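Local coordinates for protein CopN (Chlamydia pneumoniae, PDB 4NRH) that probably acts as the gatekeeper of type III secretion, pairing with its chaperone to direct the secretion of translocator proteins, at residues 260-265 / 299-304; 271-276 / 288-293. All blocks are in the same frame, centred on the assembly; numbering follows the deposited sequence.

Interaction 1 of 2, residues 260-265 / 299-304; sequences DSVTGV and DAVNIN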
# COMPACT_ATOMS: atom_id res chain seq x y z
N ASP A 260 -21.09 22.95 16.23
CA ASP A 260 -21.61 21.71 15.66
C ASP A 260 -20.87 21.36 14.37
O ASP A 260 -20.68 20.19 14.04
CB ASP A 260 -23.11 21.82 15.40
CG ASP A 260 -23.91 22.05 16.66
OD1 ASP A 260 -24.03 21.10 17.46
OD2 ASP A 260 -24.41 23.18 16.86
N SER A 261 -20.46 22.39 13.63
CA SER A 261 -19.72 22.20 12.39
C SER A 261 -18.33 21.66 12.68
O SER A 261 -17.89 20.69 12.06
CB SER A 261 -19.62 23.52 11.62
OG SER A 261 -20.90 23.98 11.24
N VAL A 262 -17.64 22.29 13.63
CA VAL A 262 -16.30 21.87 14.03
C VAL A 262 -16.32 20.45 14.58
O VAL A 262 -15.50 19.62 14.20
CB VAL A 262 -15.71 22.83 15.09
CG1 VAL A 262 -14.41 22.27 15.65
CG2 VAL A 262 -15.49 24.21 14.49
N THR A 263 -17.27 20.19 15.48
CA THR A 263 -17.46 18.86 16.06
C THR A 263 -17.71 17.81 14.98
O THR A 263 -17.15 16.72 15.03
CB THR A 263 -18.63 18.86 17.06
OG1 THR A 263 -18.34 19.73 18.15
CG2 THR A 263 -18.88 17.45 17.60
N GLY A 264 -18.55 18.15 14.01
CA GLY A 264 -18.89 17.24 12.93
C GLY A 264 -17.68 16.82 12.12
O GLY A 264 -17.53 15.64 11.78
N VAL A 265 -16.82 17.77 11.80
CA VAL A 265 -15.60 17.49 11.04
C VAL A 265 -14.63 16.65 11.86
O VAL A 265 -14.01 15.72 11.35
CB VAL A 265 -14.91 18.79 10.58
CG1 VAL A 265 -13.58 18.49 9.92
CG2 VAL A 265 -15.81 19.56 9.62
N ASP A 299 -13.29 17.43 23.03
CA ASP A 299 -13.60 17.80 24.40
C ASP A 299 -13.45 19.31 24.63
O ASP A 299 -14.30 19.94 25.25
CB ASP A 299 -12.72 17.03 25.38
CG ASP A 299 -13.01 15.54 25.38
OD1 ASP A 299 -14.15 15.16 25.04
OD2 ASP A 299 -12.10 14.76 25.72
N ALA A 300 -12.35 19.86 24.12
CA ALA A 300 -12.07 21.29 24.24
C ALA A 300 -13.14 22.14 23.56
O ALA A 300 -13.52 23.20 24.06
CB ALA A 300 -10.69 21.61 23.67
N VAL A 301 -13.61 21.67 22.41
CA VAL A 301 -14.58 22.41 21.60
C VAL A 301 -15.97 22.47 22.25
O VAL A 301 -16.63 23.50 22.21
CB VAL A 301 -14.70 21.80 20.18
CG1 VAL A 301 -15.95 22.29 19.47
CG2 VAL A 301 -13.46 22.12 19.36
N ASN A 302 -16.38 21.37 22.88
CA ASN A 302 -17.73 21.29 23.43
C ASN A 302 -17.87 21.92 24.81
O ASN A 302 -16.89 22.07 25.54
CB ASN A 302 -18.18 19.83 23.48
CG ASN A 302 -18.54 19.28 22.12
OD1 ASN A 302 -19.61 19.57 21.58
ND2 ASN A 302 -17.65 18.47 21.55
N ILE A 303 -19.10 22.29 25.15
CA ILE A 303 -19.39 23.03 26.37
C ILE A 303 -19.35 22.13 27.61
O ILE A 303 -20.21 21.27 27.79
CB ILE A 303 -20.77 23.71 26.29
CG1 ILE A 303 -20.99 24.29 24.89
CG2 ILE A 303 -20.90 24.78 27.36
CD1 ILE A 303 -22.38 24.85 24.68
N ASN A 304 -18.36 22.35 28.47
CA ASN A 304 -18.22 21.58 29.70
C ASN A 304 -18.58 22.41 30.93
O ASN A 304 -19.74 22.76 31.14
CB ASN A 304 -16.80 21.04 29.83
CG ASN A 304 -16.42 20.11 28.69
OD1 ASN A 304 -17.07 20.10 27.65
ND2 ASN A 304 -15.36 19.33 28.89

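Interaction 2 of 2, residues 271-276 / 288-293; sequences SALRQT and QQLGAM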
# COMPACT_ATOMS: atom_id res chain seq x y z
N SER A 271 -13.41 9.14 12.71
CA SER A 271 -13.98 7.98 12.05
C SER A 271 -13.11 7.52 10.88
O SER A 271 -13.05 6.33 10.56
CB SER A 271 -15.40 8.28 11.56
OG SER A 271 -16.20 8.79 12.61
N ALA A 272 -12.42 8.47 10.25
CA ALA A 272 -11.56 8.18 9.11
C ALA A 272 -10.37 7.31 9.50
O ALA A 272 -9.79 6.62 8.65
CB ALA A 272 -11.08 9.47 8.47
N LEU A 273 -9.99 7.35 10.77
CA LEU A 273 -8.83 6.60 11.25
C LEU A 273 -9.04 5.09 11.19
O LEU A 273 -8.08 4.33 11.16
CB LEU A 273 -8.49 7.02 12.68
CG LEU A 273 -8.13 8.49 12.89
CD1 LEU A 273 -8.00 8.80 14.37
CD2 LEU A 273 -6.85 8.84 12.16
N ARG A 274 -10.30 4.67 11.17
CA ARG A 274 -10.62 3.25 11.05
C ARG A 274 -11.25 2.90 9.71
O ARG A 274 -11.55 1.73 9.45
CB ARG A 274 -11.56 2.82 12.18
CG ARG A 274 -12.97 3.35 12.05
CD ARG A 274 -13.92 2.62 12.99
NE ARG A 274 -15.17 3.35 13.17
CZ ARG A 274 -16.25 3.18 12.40
NH1 ARG A 274 -16.22 2.31 11.40
NH2 ARG A 274 -17.35 3.88 12.64
N GLN A 275 -11.43 3.90 8.85
CA GLN A 275 -12.10 3.68 7.57
C GLN A 275 -11.15 3.89 6.39
O GLN A 275 -11.46 3.50 5.26
CB GLN A 275 -13.31 4.60 7.43
CG GLN A 275 -14.40 4.35 8.46
CD GLN A 275 -15.13 3.04 8.25
OE1 GLN A 275 -14.75 2.01 8.80
NE2 GLN A 275 -16.18 3.07 7.43
N THR A 276 -10.01 4.51 6.65
CA THR A 276 -9.02 4.75 5.60
C THR A 276 -7.86 3.77 5.73
O THR A 276 -7.70 3.11 6.76
CB THR A 276 -8.50 6.19 5.63
OG1 THR A 276 -7.94 6.48 6.92
CG2 THR A 276 -9.63 7.18 5.36
N GLN A 288 -2.20 6.42 16.73
CA GLN A 288 -2.77 6.39 18.07
C GLN A 288 -2.79 7.78 18.70
O GLN A 288 -3.79 8.20 19.27
CB GLN A 288 -1.98 5.43 18.96
CG GLN A 288 -2.39 5.46 20.42
CD GLN A 288 -1.74 4.36 21.23
OE1 GLN A 288 -2.36 3.33 21.51
NE2 GLN A 288 -0.49 4.56 21.62
N GLN A 289 -1.67 8.49 18.58
CA GLN A 289 -1.55 9.84 19.13
C GLN A 289 -2.51 10.82 18.45
O GLN A 289 -3.05 11.72 19.10
CB GLN A 289 -0.11 10.35 19.01
CG GLN A 289 0.13 11.67 19.72
CD GLN A 289 1.60 12.02 19.81
OE1 GLN A 289 2.43 11.49 19.07
NE2 GLN A 289 1.94 12.93 20.72
N LEU A 290 -2.72 10.64 17.15
CA LEU A 290 -3.63 11.51 16.41
C LEU A 290 -5.07 11.29 16.86
O LEU A 290 -5.84 12.23 16.98
CB LEU A 290 -3.50 11.28 14.90
CG LEU A 290 -4.38 12.19 14.05
CD1 LEU A 290 -4.16 13.63 14.46
CD2 LEU A 290 -4.11 11.99 12.57
N GLY A 291 -5.41 10.02 17.10
CA GLY A 291 -6.72 9.68 17.64
C GLY A 291 -6.96 10.37 18.96
O GLY A 291 -8.04 10.91 19.20
N ALA A 292 -5.94 10.35 19.82
CA ALA A 292 -5.99 11.01 21.11
C ALA A 292 -6.23 12.51 20.97
O ALA A 292 -7.05 13.09 21.69
CB ALA A 292 -4.71 10.75 21.89
N MET A 293 -5.49 13.14 20.06
CA MET A 293 -5.56 14.59 19.89
C MET A 293 -6.90 15.04 19.32
O MET A 293 -7.41 16.10 19.69
CB MET A 293 -4.42 15.07 18.99
CG MET A 293 -3.03 14.88 19.58
SD MET A 293 -2.88 15.53 21.26
CE MET A 293 -2.76 14.02 22.21

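Interaction 1 of 2, residues 260-265 / 299-304
Antiparallel helix-against-helix packing at the open end of an alpha-helical hairpin brings Val262 and Thr263, near the start of helix 259-272, against Val301 and Asn302, where helix 284-301 runs out. The apolar half of the contact is a meeting of two valines whose side chains cross at a slant. CG1 of Val262 lies 3.8 Å from CG2 of Val301 and only slightly farther, 4.1 Å, from its CG1, so a single methyl is set against the forked end of the opposing residue. A chi1 of 164° places CG1 of Val301 anti to the backbone N and CG2 beside it; CG2 makes the closer approach to Val262, while CG1 touches Val262 and comes within 3.7 Å of Thr263 OG1.

That hydroxyl belongs to a threonine already engaged with its own helix, through a hydrogen bond to Val259 O. Its chi1 of -63° keeps OG1 beside the backbone N, from where it reaches back to the preceding turn. Asn302 approaches from the opposite direction, and its amide stands almost evenly off the hydroxyl, with OD1 and ND2 each 3.7 Å from Thr263 OG1. Asn302 is also the first residue to leave helical backbone angles, yet its ND2 is hydrogen-bonded to Leu298 O, tying the departing chain to the last turn. Two polar groups, each bonded back to the helix it belongs to or has just left, thus touch by packing alone, and the four residues bury a modest 145 Å².

Val301 also rests on Val259 and Leu266, which extend its apolar seat along helix 259-272. On that helix, Val262 and Val265 also pack on Val251 of helix 244-255, while Val265 reaches Leu209 of the long helix 179-215.

Interaction 2 of 2, residues 271-276 / 288-293
Leu273 and Leu290 point toward each other's segment and cross at an angle, each offering one methyl to the other. Their CD2 atoms come to 4.2 Å, a loose apolar touch. The closer approach is made by the other branch of Leu273: CD1 lies 3.6 Å from CA of Gly291 and 4.0 Å from its N, so the methyl rests directly on the backbone of helix 284-301, where glycine presents no side chain. With CG anti to the backbone N (chi1 -178°), Leu290 carries its CD2 toward CD2 of Leu273, and Leu273 spreads one methyl onto each of the two residues.

Just after Leu273 the chain is held by Thr276, whose N is hydrogen-bonded to Ala272 O at 2.9 Å. Thr276 OG1 is modelled very close to the same oxygen, on the opposite face of the carbonyl plane, at a length that is doubtful; OG1 is also bonded to Tyr233 OH.

Tyr233 of helix 226-237 packs on Leu273, and Ile236 and Ile237 of the same helix on Leu290. Leu46 of the SycD chaperone chain also touches Leu273, bringing this buried contact to the subunit interface beside helix 284-301.

Two contacts along one antiparallel helix pair show how a shared interface changes character with position. Both join helix 259-272 to helix 284-301, with centres 16 Å apart, and interaction 2 lies nearer the loop that joins the two helices. Interaction 2 is buried and wholly apolar, a leucine against a leucine and a bare glycine backbone, and the chaperone chain touches it. Interaction 1, farther from the centre of the chain, is only partly buried; it mixes valine packing with a hydroxyl and an amide whose hydrogen bonds turn back to their own side of the contact, and no other chain of the assembly reaches it. Neither contact has a hydrogen bond across it.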